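Local atomic coordinates of alanine racemase (Oenococcus oeni PSU-1, PDB entry 3HUR), a protein that belongs to the alanine racemase family, pairing an N-terminal TIM-barrel domain with a C-terminal domain rich in beta strands. Residues D341-N353 and I358-I370. Residues are numbered along the deposited sequence; the frame is centred on the assembly and turned at random.
Sequences DGGEQITVEEVAN and IVDEIQTTLAPRI. With SO4 (sulfate ion), chain C.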
loop_
_atom_site.group_PDB
_atom_site.type_symbol
_atom_site.label_atom_id
_atom_site.label_comp_id
_atom_site.label_asym_id
_atom_site.label_seq_id
_atom_site.Cartn_x
_atom_site.Cartn_y
_atom_site.Cartn_z
ATOM N N ASP A 341 8.714 17.869 -4.085
ATOM C CA ASP A 341 7.973 19.000 -4.664
ATOM C C ASP A 341 7.407 19.925 -3.561
ATOM O O ASP A 341 6.333 19.675 -2.987
ATOM C CB ASP A 341 6.837 18.447 -5.553
ATOM C CG ASP A 341 5.922 19.549 -6.124
ATOM O OD1 ASP A 341 6.330 20.746 -6.106
ATOM O OD2 ASP A 341 4.783 19.204 -6.555
ATOM N N GLY A 342 8.128 21.016 -3.304
ATOM C CA GLY A 342 7.792 21.982 -2.237
ATOM C C GLY A 342 6.353 22.479 -2.239
ATOM O O GLY A 342 5.749 22.668 -1.174
ATOM N N GLY A 343 5.793 22.663 -3.432
ATOM C CA GLY A 343 4.440 23.148 -3.563
ATOM C C GLY A 343 3.350 22.078 -3.580
ATOM O O GLY A 343 2.178 22.397 -3.878
ATOM N N GLU A 344 3.713 20.827 -3.286
ATOM C CA GLU A 344 2.766 19.716 -3.389
ATOM C C GLU A 344 1.622 19.912 -2.407
ATOM O O GLU A 344 1.803 20.442 -1.336
ATOM C CB GLU A 344 3.455 18.335 -3.143
ATOM C CG GLU A 344 2.458 17.141 -3.169
ATOM C CD GLU A 344 3.081 15.772 -3.081
ATOM O OE1 GLU A 344 4.316 15.666 -2.962
ATOM O OE2 GLU A 344 2.321 14.772 -3.121
ATOM N N GLN A 345 0.435 19.465 -2.789
ATOM C CA GLN A 345 -0.742 19.598 -1.928
ATOM C C GLN A 345 -0.580 18.805 -0.590
ATOM O O GLN A 345 0.091 17.804 -0.541
ATOM C CB GLN A 345 -2.023 19.095 -2.613
ATOM C CG GLN A 345 -2.194 19.398 -4.086
ATOM C CD GLN A 345 -2.741 20.797 -4.367
ATOM O OE1 GLN A 345 -3.934 20.965 -4.658
ATOM N NE2 GLN A 345 -1.870 21.800 -4.265
ATOM N N ILE A 346 -1.243 19.293 0.459
ATOM C CA ILE A 346 -1.273 18.615 1.730
ATOM C C ILE A 346 -2.666 18.140 2.060
ATOM O O ILE A 346 -2.868 17.542 3.101
ATOM C CB ILE A 346 -0.665 19.443 2.838
ATOM C CG1 ILE A 346 -1.405 20.770 3.018
ATOM C CG2 ILE A 346 0.782 19.661 2.558
ATOM C CD1 ILE A 346 -0.949 21.576 4.187
ATOM N N THR A 347 -3.606 18.335 1.128
ATOM C CA THR A 347 -4.986 17.832 1.278
ATOM C C THR A 347 -5.478 17.254 -0.007
ATOM O O THR A 347 -4.996 17.607 -1.061
ATOM C CB THR A 347 -5.975 18.944 1.669
ATOM O OG1 THR A 347 -5.669 20.107 0.921
ATOM C CG2 THR A 347 -5.882 19.313 3.130
ATOM N N VAL A 348 -6.463 16.372 0.100
ATOM C CA VAL A 348 -7.171 15.807 -1.021
ATOM C C VAL A 348 -8.657 16.041 -0.732
ATOM O O VAL A 348 -9.088 15.924 0.395
ATOM C CB VAL A 348 -6.872 14.267 -1.235
ATOM C CG1 VAL A 348 -7.196 13.435 0.037
ATOM C CG2 VAL A 348 -7.653 13.660 -2.440
ATOM N N GLU A 349 -9.418 16.352 -1.772
ATOM C CA GLU A 349 -10.857 16.531 -1.710
ATOM C C GLU A 349 -11.625 15.519 -2.565
ATOM O O GLU A 349 -11.241 15.238 -3.669
ATOM C CB GLU A 349 -11.184 17.921 -2.233
ATOM C CG GLU A 349 -12.666 18.298 -2.177
ATOM C CD GLU A 349 -12.848 19.797 -2.072
ATOM O OE1 GLU A 349 -11.886 20.517 -2.433
ATOM O OE2 GLU A 349 -13.905 20.246 -1.593
ATOM N N GLU A 350 -12.753 15.051 -2.060
ATOM C CA GLU A 350 -13.579 14.031 -2.690
ATOM C C GLU A 350 -15.010 14.582 -2.610
ATOM O O GLU A 350 -15.451 14.923 -1.529
ATOM C CB GLU A 350 -13.409 12.743 -1.850
ATOM C CG GLU A 350 -14.246 11.450 -2.191
ATOM C CD GLU A 350 -13.715 10.152 -1.413
ATOM O OE1 GLU A 350 -13.440 10.214 -0.180
ATOM O OE2 GLU A 350 -13.551 9.058 -2.040
ATOM N N VAL A 351 -15.699 14.751 -3.742
ATOM C CA VAL A 351 -17.124 15.125 -3.745
ATOM C C VAL A 351 -18.038 14.062 -4.409
ATOM O O VAL A 351 -17.645 13.365 -5.307
ATOM C CB VAL A 351 -17.375 16.516 -4.397
ATOM C CG1 VAL A 351 -16.201 17.497 -4.113
ATOM C CG2 VAL A 351 -17.550 16.354 -5.845
ATOM N N ALA A 352 -19.263 13.945 -3.949
ATOM C CA ALA A 352 -20.179 12.996 -4.540
ATOM C C ALA A 352 -21.520 13.663 -4.580
ATOM O O ALA A 352 -21.881 14.369 -3.662
ATOM C CB ALA A 352 -20.252 11.748 -3.735
ATOM N N ASN A 353 -22.249 13.498 -5.664
ATOM C CA ASN A 353 -23.558 14.135 -5.773
ATOM C C ASN A 353 -24.629 13.084 -5.859
ATOM O O ASN A 353 -24.521 12.145 -6.636
ATOM C CB ASN A 353 -23.622 15.113 -6.968
ATOM C CG ASN A 353 -22.918 16.437 -6.666
ATOM O OD1 ASN A 353 -23.554 17.396 -6.212
ATOM N ND2 ASN A 353 -21.589 16.486 -6.890
ATOM N N ILE A 358 -25.133 16.244 -1.029
ATOM C CA ILE A 358 -23.845 16.504 -1.653
ATOM C C ILE A 358 -22.827 16.145 -0.602
ATOM O O ILE A 358 -22.897 16.669 0.499
ATOM C CB ILE A 358 -23.612 17.993 -1.918
ATOM C CG1 ILE A 358 -24.705 18.578 -2.800
ATOM C CG2 ILE A 358 -22.219 18.248 -2.505
ATOM C CD1 ILE A 358 -24.856 20.103 -2.635
ATOM N N VAL A 359 -21.894 15.257 -0.918
ATOM C CA VAL A 359 -20.854 14.884 0.010
ATOM C C VAL A 359 -19.597 15.599 -0.448
ATOM O O VAL A 359 -19.209 15.429 -1.596
ATOM C CB VAL A 359 -20.637 13.388 -0.003
ATOM C CG1 VAL A 359 -19.593 12.985 1.039
ATOM C CG2 VAL A 359 -21.947 12.657 0.254
ATOM N N ASP A 360 -19.016 16.437 0.422
ATOM C CA ASP A 360 -17.771 17.158 0.143
ATOM C C ASP A 360 -16.715 16.914 1.249
ATOM O O ASP A 360 -16.637 17.668 2.194
ATOM C CB ASP A 360 -18.029 18.673 0.008
ATOM C CG ASP A 360 -16.840 19.431 -0.614
ATOM O OD1 ASP A 360 -15.693 18.986 -0.479
ATOM O OD2 ASP A 360 -17.028 20.497 -1.260
ATOM N N GLU A 361 -15.867 15.899 1.093
ATOM C CA GLU A 361 -14.854 15.518 2.110
ATOM C C GLU A 361 -13.422 15.967 1.830
ATOM O O GLU A 361 -12.826 15.488 0.896
ATOM C CB GLU A 361 -14.814 14.003 2.201
ATOM C CG GLU A 361 -14.032 13.498 3.434
ATOM C CD GLU A 361 -13.953 11.986 3.518
ATOM O OE1 GLU A 361 -14.036 11.328 2.435
ATOM O OE2 GLU A 361 -13.794 11.471 4.676
ATOM N N ILE A 362 -12.852 16.845 2.646
ATOM C CA ILE A 362 -11.438 17.160 2.525
ATOM C C ILE A 362 -10.692 16.450 3.643
ATOM O O ILE A 362 -11.218 16.344 4.753
ATOM C CB ILE A 362 -11.165 18.659 2.568
ATOM C CG1 ILE A 362 -11.951 19.347 1.459
ATOM C CG2 ILE A 362 -9.728 18.916 2.325
ATOM C CD1 ILE A 362 -11.693 20.872 1.289
ATOM N N GLN A 363 -9.477 15.971 3.332
ATOM C CA GLN A 363 -8.652 15.204 4.246
ATOM C C GLN A 363 -7.180 15.494 4.061
ATOM O O GLN A 363 -6.760 15.761 2.955
ATOM C CB GLN A 363 -8.866 13.722 4.025
ATOM C CG GLN A 363 -10.077 13.185 4.680
ATOM C CD GLN A 363 -10.227 11.682 4.472
ATOM O OE1 GLN A 363 -10.291 10.913 5.435
ATOM N NE2 GLN A 363 -10.272 11.263 3.232
ATOM N N THR A 364 -6.406 15.426 5.150
ATOM C CA THR A 364 -4.959 15.629 5.076
ATOM C C THR A 364 -4.292 14.464 4.362
ATOM O O THR A 364 -4.818 13.343 4.334
ATOM C CB THR A 364 -4.278 15.781 6.458
ATOM O OG1 THR A 364 -2.913 16.186 6.255
ATOM C CG2 THR A 364 -4.285 14.487 7.208
ATOM N N THR A 365 -3.196 14.783 3.702
ATOM C CA THR A 365 -2.336 13.813 3.049
ATOM C C THR A 365 -0.901 14.045 3.544
ATOM O O THR A 365 0.036 13.562 2.909
ATOM C CB THR A 365 -2.337 13.988 1.473
ATOM O OG1 THR A 365 -1.815 15.289 1.163
ATOM C CG2 THR A 365 -3.726 13.825 0.887
ATOM N N LEU A 366 -0.725 14.838 4.610
ATOM C CA LEU A 366 0.588 15.095 5.173
ATOM C C LEU A 366 0.708 14.422 6.568
ATOM O O LEU A 366 0.252 14.974 7.563
ATOM C CB LEU A 366 0.855 16.594 5.252
ATOM C CG LEU A 366 2.244 16.983 5.759
ATOM C CD1 LEU A 366 3.321 16.580 4.762
ATOM C CD2 LEU A 366 2.401 18.470 6.119
ATOM N N ALA A 367 1.309 13.226 6.606
ATOM C CA ALA A 367 1.812 12.585 7.848
ATOM C C ALA A 367 0.779 12.665 8.919
ATOM O O ALA A 367 1.009 13.222 9.970
ATOM C CB ALA A 367 3.087 13.229 8.316
ATOM N N PRO A 368 -0.367 12.086 8.652
ATOM C CA PRO A 368 -1.517 12.207 9.529
ATOM C C PRO A 368 -1.326 11.651 10.942
ATOM O O PRO A 368 -2.086 12.044 11.860
ATOM C CB PRO A 368 -2.624 11.454 8.806
ATOM C CG PRO A 368 -1.953 10.555 7.864
ATOM C CD PRO A 368 -0.533 11.060 7.610
ATOM N N ARG A 369 -0.327 10.803 11.143
ATOM C CA ARG A 369 -0.182 10.144 12.410
ATOM C C ARG A 369 0.783 10.816 13.338
ATOM O O ARG A 369 0.908 10.360 14.471
ATOM C CB ARG A 369 0.194 8.684 12.200
ATOM C CG ARG A 369 -1.018 7.865 11.690
ATOM C CD ARG A 369 -0.693 6.426 11.380
ATOM N NE ARG A 369 0.493 6.290 10.557
ATOM C CZ ARG A 369 1.384 5.301 10.664
ATOM N NH1 ARG A 369 1.232 4.329 11.570
ATOM N NH2 ARG A 369 2.445 5.281 9.854
ATOM N N ILE A 370 1.435 11.912 12.904
ATOM C CA ILE A 370 2.369 12.663 13.765
ATOM C C ILE A 370 1.823 14.051 14.216
ATOM O O ILE A 370 0.935 14.612 13.611
ATOM C CB ILE A 370 3.794 12.795 13.124
ATOM C CG1 ILE A 370 3.844 13.852 12.038
ATOM C CG2 ILE A 370 4.249 11.489 12.541
ATOM C CD1 ILE A 370 5.218 13.901 11.305
HETATM S S SO4 C . 1.909 7.935 7.751
HETATM O O1 SO4 C . 3.045 7.013 7.941
HETATM O O2 SO4 C . 0.801 6.976 7.611
HETATM O O3 SO4 C . 1.835 8.947 8.884
HETATM O O4 SO4 C . 2.105 8.714 6.517
HETATM O O HOH W 1 -11.355 8.723 2.174
#
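Strands 347-353 and 358-364 run antiparallel, their short axes 174° apart, as the two arms of a beta hairpin in which hydrogen-bonded and non-hydrogen-bonded pairs alternate. Val-348 with Gln-363, Glu-350 with Glu-361 and Ala-352 with Val-359 each exchange two backbone bonds, and just past the open end of the hairpin Thr-365 N adds one to Ile-346 O. The hairpin illustrates how alternation along the strands sorts most side chains, here gathering acids on both faces. On the face of Ala-352 and Val-359, Glu-350 and Glu-361 run alongside each other in the same direction, their carboxylates almost in one plane. Their OE1 atoms come within 2.9 Å of each other, a close approach of two acidic groups that would probably be unfavourable if both were charged. Glu-350 OE2 is gripped by Asn-291 of a second subunit, while a water takes a bond from Gln-363 NE2 (3.0 Å from that nitrogen) and gives a weak one to Glu-350 OE1.

On the other face, Glu-349 reaches diagonally along the neighbouring strand. CG anti to the backbone N (chi1 -177°) and an extended chain carry OE2 to 2.5 Å from Asp-360 OD1, so close that one of the two acids probably holds a proton. The two carboxylate planes are turned 37° apart, and the aliphatic arm of Ile-362 flanks the glutamate, CG1 lying 3.7 Å from Glu-349 CD. Ile-362 CG2, the other branch, meets Thr-347 CB at 3.8 Å.

Ile-358 and Val-359 also pair in parallel with a strand of the second subunit, so that the sheet runs on across the interface. Beyond the strands, Ile-346 and Leu-366 pack together against Phe-251 of strand 251-263. Thr-364, the last residue of its strand, opens an ST turn: its OG1 accepts a nearly straight bond from Leu-366 N at 3.1 Å.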